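Side-chain contacts in capsular polysaccharide biosynthesis protein (Vibrio cholerae, PDB 1XPJ), which is of unknown function but carries a haloacid dehalogenase-like fold and probably acts as a hydrolase, perhaps in capsular polysaccharide biosynthesis: residues A48-M51 against R52-E55; G59-N62 against I63-P67. All coordinates share one frame; numbering follows the deposited sequence. Where two conformers were deposited one is given.

Interaction 1 of 2, residues A48-M51 against R52-E55; sequences ARNM and RTYE
Asn50 meets Thr53 and Tyr54 where two consecutive beta turns join in the loop that follows strand 42-47. The first, a type II turn, runs from Ala48 to Met51 and is closed by Met51 N on Ala48 O at 3.0 Å; within it Arg49 turns from the second turn at its CB and, in the conformer given, its guanidinium makes a salt bridge with Asp9. Asn50 occupies the third position of this turn with a positive phi. Its carbonyl oxygen receives Tyr54 N at 3.0 Å, a fairly straight bond (158° at the hydrogen) whose donor stands above the carbonyl plane. The Asn50 and Tyr54 side chains run side by side in the same direction, the amide nearly perpendicular to the ring, at 83°. Asn50 CB touches the ring at CD2 (3.8 Å), while ND2 lies 3.9 Å from Tyr54 CE2 and makes a probable hydrogen bond to Thr65 OG1. A chi1 of -72° sets the Asn50 amide beside the backbone N, alongside Thr53, whose OG1 is 4.0 Å from OD1, too far for a hydrogen bond. In the conformer given, Met51 leans toward Val58 and Ile61. Thr53 CG2 covers one face of the neighbouring Tyr54 ring over its centre, and Thr53 OG1 is hydrogen-bonded to a tartaric acid molecule, probably from the crystallisation liquor. A type I turn from Arg52 to Glu55 completes this loop at the C-terminal end of a parallel strand, where active sites of haloacid dehalogenase-like folds lie.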
ATOM      1  N   ALA A  48       8.561   9.880  -0.894  1.00 22.44           N
ATOM      2  CA  ALA A  48       7.314  10.575  -0.553  1.00 21.52           C
ATOM      3  C   ALA A  48       6.920  11.673  -1.564  1.00 21.45           C
ATOM      4  O   ALA A  48       5.957  12.422  -1.326  1.00 21.21           O
ATOM      5  CB  ALA A  48       7.407  11.158   0.846  1.00 20.55           C
ATOM      6  N   ARG A  49       7.660  11.781  -2.670  1.00 21.21           N
ATOM      7  CA  ARG A  49       7.441  12.857  -3.653  1.00 21.76           C
ATOM      8  C   ARG A  49       5.992  12.956  -4.103  1.00 21.87           C
ATOM      9  O   ARG A  49       5.393  11.951  -4.469  1.00 21.74           O
ATOM     10  CB  ARG A  49       8.329  12.673  -4.890  1.00 21.97           C
ATOM     11  CG  ARG A  49       8.191  13.834  -5.880  0.50 21.88           C
ATOM     12  CD  ARG A  49       8.984  13.665  -7.162  0.50 23.49           C
ATOM     13  NE  ARG A  49      10.428  13.807  -6.967  0.50 23.60           N
ATOM     14  CZ  ARG A  49      11.329  13.648  -7.931  0.50 23.27           C
ATOM     15  NH1 ARG A  49      10.943  13.334  -9.166  0.50 22.28           N
ATOM     16  NH2 ARG A  49      12.619  13.794  -7.661  0.50 21.11           N
ATOM     17  N   ASN A  50       5.455  14.174  -4.071  1.00 21.58           N
ATOM     18  CA  ASN A  50       4.069  14.470  -4.430  1.00 22.17           C
ATOM     19  C   ASN A  50       2.962  13.937  -3.491  1.00 22.58           C
ATOM     20  O   ASN A  50       1.767  14.027  -3.814  1.00 22.62           O
ATOM     21  CB  ASN A  50       3.773  14.135  -5.900  1.00 22.42           C
ATOM     22  CG  ASN A  50       4.420  15.114  -6.870  1.00 23.61           C
ATOM     23  OD1 ASN A  50       4.859  16.205  -6.491  1.00 26.29           O
ATOM     24  ND2 ASN A  50       4.456  14.738  -8.132  1.00 24.80           N
ATOM     25  N   MET A  51       3.358  13.402  -2.335  1.00 22.60           N
ATOM     26  CA  MET A  51       2.413  13.037  -1.295  1.00 22.72           C
ATOM     27  C   MET A  51       1.730  14.287  -0.729  1.00 23.22           C
ATOM     28  O   MET A  51       0.551  14.283  -0.433  1.00 22.81           O
ATOM     29  CB  MET A  51       3.014  12.233  -0.146  1.00 22.96           C
ATOM     30  CG  MET A  51       3.386  10.808  -0.547  0.50 23.96           C
ATOM     31  SD  MET A  51       2.239   9.652   0.207  0.50 27.74           S
ATOM     32  CE  MET A  51       1.201   9.334  -1.228  0.50 25.78           C
ATOM     33  N   ARG A  52       2.485  15.378  -0.606  1.00 23.26           N
ATOM     34  CA  ARG A  52       1.906  16.642  -0.146  1.00 24.05           C
ATOM     35  C   ARG A  52       0.913  17.155  -1.194  1.00 23.69           C
ATOM     36  O   ARG A  52      -0.280  17.275  -0.907  1.00 23.71           O
ATOM     37  CB  ARG A  52       2.988  17.683   0.154  1.00 23.41           C
ATOM     38  CG  ARG A  52       2.513  18.788   1.063  1.00 27.08           C
ATOM     39  CD  ARG A  52       2.542  20.176   0.456  1.00 29.66           C
ATOM     40  NE  ARG A  52       3.800  20.866   0.725  1.00 31.64           N
ATOM     41  CZ  ARG A  52       3.901  22.177   0.958  1.00 33.77           C
ATOM     42  NH1 ARG A  52       2.812  22.951   0.961  1.00 33.26           N
ATOM     43  NH2 ARG A  52       5.096  22.715   1.191  1.00 33.87           N
ATOM     44  N   THR A  53       1.412  17.410  -2.408  1.00 23.65           N
ATOM     45  CA  THR A  53       0.603  17.858  -3.545  1.00 23.66           C
ATOM     46  C   THR A  53      -0.704  17.098  -3.762  1.00 23.23           C
ATOM     47  O   THR A  53      -1.750  17.703  -3.955  1.00 23.06           O
ATOM     48  CB  THR A  53       1.444  17.825  -4.838  1.00 24.17           C
ATOM     49  OG1 THR A  53       2.439  18.854  -4.768  1.00 24.51           O
ATOM     50  CG2 THR A  53       0.595  18.219  -6.081  1.00 23.58           C
ATOM     51  N   TYR A  54      -0.643  15.774  -3.754  1.00 23.23           N
ATOM     52  CA  TYR A  54      -1.846  14.992  -4.045  1.00 23.23           C
ATOM     53  C   TYR A  54      -2.579  14.521  -2.793  1.00 23.43           C
ATOM     54  O   TYR A  54      -3.525  13.747  -2.885  1.00 23.81           O
ATOM     55  CB  TYR A  54      -1.549  13.857  -5.046  1.00 22.76           C
ATOM     56  CG  TYR A  54      -1.094  14.401  -6.386  1.00 23.03           C
ATOM     57  CD1 TYR A  54      -1.906  15.294  -7.116  1.00 23.15           C
ATOM     58  CD2 TYR A  54       0.153  14.069  -6.910  1.00 21.65           C
ATOM     59  CE1 TYR A  54      -1.487  15.816  -8.347  1.00 22.89           C
ATOM     60  CE2 TYR A  54       0.583  14.588  -8.138  1.00 23.22           C
ATOM     61  CZ  TYR A  54      -0.240  15.460  -8.848  1.00 23.62           C
ATOM     62  OH  TYR A  54       0.190  15.975 -10.051  1.00 24.15           O
ATOM     63  N   GLU A  55      -2.148  15.012  -1.632  1.00 23.85           N
ATOM     64  CA  GLU A  55      -2.763  14.681  -0.340  1.00 24.46           C
ATOM     65  C   GLU A  55      -2.828  13.171  -0.088  1.00 24.37           C
ATOM     66  O   GLU A  55      -3.848  12.649   0.382  1.00 24.77           O
ATOM     67  CB  GLU A  55      -4.168  15.289  -0.218  1.00 24.36           C
ATOM     68  CG  GLU A  55      -4.284  16.755  -0.623  1.00 25.56           C
ATOM     69  CD  GLU A  55      -5.627  17.340  -0.246  1.00 26.42           C
ATOM     70  OE1 GLU A  55      -5.729  17.881   0.866  1.00 27.71           O
ATOM     71  OE2 GLU A  55      -6.580  17.235  -1.050  1.00 26.23           O
TER

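Interaction 2 of 2, residues G59-N62 against I63-P67; sequences GKIN and IHTLP
In the helical backbone of Gly59-Asn62 and Ile63-Pro67, two carbonyls each accept two amides: Lys60 O takes His64 N at 2.9 Å, almost straight on, and Ile63 N from well above its plane, while Ile61 O takes Thr65 N at 2.9 Å and Leu66 N at 3.2 Å. Ile61 and Thr65 lie alongside each other, pointing the same way, with Ile61 CG2 packed 3.7 Å from Thr65 CB. The Thr65 hydroxyl, the partner of Asn50, is placed beside its own backbone N (chi1 -46°), close over this isoleucine. An i to i+5 bond such as Leu66 N to Ile61 O widens the helical spiral at the junction of helix 58-64 with helix 66-75, where Pro67 has no amide hydrogen to give and rests CD 3.9 Å from Asn62 O. Asn62 and Leu66 lie side by side, one turn apart, OD1 of the amide approaching Leu66 CD1 at 3.8 Å; the amide nitrogen is hydrogen-bonded to Ile83 O of the second subunit, whose own Leu66 packs against Leu66. Ile63 CG1 sits 3.5 Å from Gly59 O, and Ile63 CG2 lies over the centre of one face of the His64 ring.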
ATOM      1  N   GLY A  59      -2.920   7.061  -6.436  1.00 22.48           N
ATOM      2  CA  GLY A  59      -3.573   6.973  -7.730  1.00 21.72           C
ATOM      3  C   GLY A  59      -3.132   8.064  -8.694  1.00 21.81           C
ATOM      4  O   GLY A  59      -2.926   7.792  -9.879  1.00 22.16           O
ATOM      5  N   LYS A  60      -3.003   9.295  -8.188  1.00 21.49           N
ATOM      6  CA  LYS A  60      -2.482  10.437  -8.947  1.00 20.77           C
ATOM      7  C   LYS A  60      -0.955  10.390  -9.060  1.00 20.91           C
ATOM      8  O   LYS A  60      -0.402  10.666 -10.121  1.00 21.73           O
ATOM      9  CB  LYS A  60      -2.894  11.749  -8.290  1.00 20.91           C
ATOM     10  CG  LYS A  60      -4.205  12.332  -8.813  0.50 20.71           C
ATOM     11  CD  LYS A  60      -5.035  12.936  -7.693  0.50 20.11           C
ATOM     12  CE  LYS A  60      -5.966  14.053  -8.204  0.50 20.11           C
ATOM     13  NZ  LYS A  60      -6.941  13.592  -9.239  0.50 18.82           N
ATOM     14  N   ILE A  61      -0.274  10.046  -7.969  1.00 20.34           N
ATOM     15  CA  ILE A  61       1.186   9.923  -7.960  1.00 20.09           C
ATOM     16  C   ILE A  61       1.671   8.942  -9.038  1.00 20.49           C
ATOM     17  O   ILE A  61       2.636   9.234  -9.747  1.00 20.05           O
ATOM     18  CB  ILE A  61       1.699   9.542  -6.536  1.00 19.89           C
ATOM     19  CG1 ILE A  61       1.444  10.704  -5.565  1.00 20.33           C
ATOM     20  CG2 ILE A  61       3.182   9.196  -6.542  1.00 19.19           C
ATOM     21  CD1 ILE A  61       1.710  10.355  -4.110  1.00 18.73           C
ATOM     22  N   ASN A  62       0.971   7.811  -9.183  1.00 21.11           N
ATOM     23  CA  ASN A  62       1.251   6.843 -10.254  1.00 22.01           C
ATOM     24  C   ASN A  62       1.201   7.450 -11.667  1.00 22.90           C
ATOM     25  O   ASN A  62       1.916   6.998 -12.570  1.00 22.85           O
ATOM     26  CB  ASN A  62       0.289   5.641 -10.171  1.00 21.58           C
ATOM     27  CG  ASN A  62       0.633   4.669  -9.034  1.00 20.48           C
ATOM     28  OD1 ASN A  62       1.711   4.728  -8.447  1.00 16.87           O
ATOM     29  ND2 ASN A  62      -0.302   3.768  -8.725  1.00 18.19           N
ATOM     30  N   ILE A  63       0.373   8.485 -11.846  1.00 23.66           N
ATOM     31  CA  ILE A  63       0.173   9.098 -13.167  1.00 24.53           C
ATOM     32  C   ILE A  63       1.163  10.212 -13.415  1.00 24.59           C
ATOM     33  O   ILE A  63       1.795  10.270 -14.469  1.00 24.69           O
ATOM     34  CB  ILE A  63      -1.269   9.680 -13.345  1.00 24.44           C
ATOM     35  CG1 ILE A  63      -2.348   8.602 -13.252  1.00 24.80           C
ATOM     36  CG2 ILE A  63      -1.402  10.419 -14.694  1.00 25.75           C
ATOM     37  CD1 ILE A  63      -3.758   9.191 -13.181  1.00 23.62           C
ATOM     38  N   HIS A  64       1.278  11.113 -12.447  1.00 25.15           N
ATOM     39  CA  HIS A  64       1.980  12.367 -12.683  1.00 25.32           C
ATOM     40  C   HIS A  64       3.421  12.359 -12.206  1.00 25.17           C
ATOM     41  O   HIS A  64       4.251  13.083 -12.747  1.00 25.66           O
ATOM     42  CB  HIS A  64       1.222  13.507 -12.011  1.00 25.71           C
ATOM     43  CG  HIS A  64      -0.124  13.772 -12.616  1.00 26.96           C
ATOM     44  ND1 HIS A  64      -1.298  13.661 -11.901  1.00 27.53           N
ATOM     45  CD2 HIS A  64      -0.480  14.125 -13.875  1.00 27.33           C
ATOM     46  CE1 HIS A  64      -2.320  13.951 -12.690  1.00 28.18           C
ATOM     47  NE2 HIS A  64      -1.850  14.231 -13.894  1.00 28.08           N
ATOM     48  N   THR A  65       3.708  11.542 -11.190  1.00 24.43           N
ATOM     49  CA  THR A  65       5.013  11.554 -10.514  1.00 23.54           C
ATOM     50  C   THR A  65       5.980  10.478 -11.009  1.00 23.34           C
ATOM     51  O   THR A  65       7.147  10.767 -11.264  1.00 23.49           O
ATOM     52  CB  THR A  65       4.816  11.404  -9.009  1.00 23.28           C
ATOM     53  OG1 THR A  65       3.772  12.288  -8.580  1.00 21.98           O
ATOM     54  CG2 THR A  65       6.036  11.881  -8.275  1.00 22.03           C
ATOM     55  N   LEU A  66       5.493   9.247 -11.145  1.00 23.12           N
ATOM     56  CA  LEU A  66       6.349   8.105 -11.522  1.00 23.00           C
ATOM     57  C   LEU A  66       7.094   8.276 -12.843  1.00 22.56           C
ATOM     58  O   LEU A  66       8.299   8.046 -12.858  1.00 23.96           O
ATOM     59  CB  LEU A  66       5.606   6.764 -11.477  1.00 22.45           C
ATOM     60  CG  LEU A  66       5.961   5.817 -10.320  1.00 25.14           C
ATOM     61  CD1 LEU A  66       5.012   4.588 -10.331  1.00 24.24           C
ATOM     62  CD2 LEU A  66       7.446   5.336 -10.322  1.00 23.05           C
ATOM     63  N   PRO A  67       6.433   8.671 -13.938  1.00 21.79           N
ATOM     64  CA  PRO A  67       7.153   8.909 -15.201  1.00 21.71           C
ATOM     65  C   PRO A  67       8.380   9.812 -15.067  1.00 21.49           C
ATOM     66  O   PRO A  67       9.432   9.434 -15.577  1.00 22.11           O
ATOM     67  CB  PRO A  67       6.095   9.554 -16.109  1.00 21.19           C
ATOM     68  CG  PRO A  67       4.799   9.019 -15.583  1.00 21.66           C
ATOM     69  CD  PRO A  67       4.985   8.908 -14.089  1.00 21.50           C
TER

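How the interactions relate
Interaction 1 comes first along the chain, in the loop between strand 42-47 and helix 58-64; interaction 2 follows on that helix and the start of helix 66-75. Their centres lie about 10 Å apart on the same side of the chain's centre, within the haloacid dehalogenase-like region, and the two touch directly. Besides the polar link from Asn50 to Thr65, the rings of Tyr54 and His64 meet with their planes at about 25°, and Arg49 packs on Thr65 in the conformer given. The loop is thus fastened to the helix junction, which in turn faces the second subunit, so 48-67 connects the probable active-site region with a subunit interface.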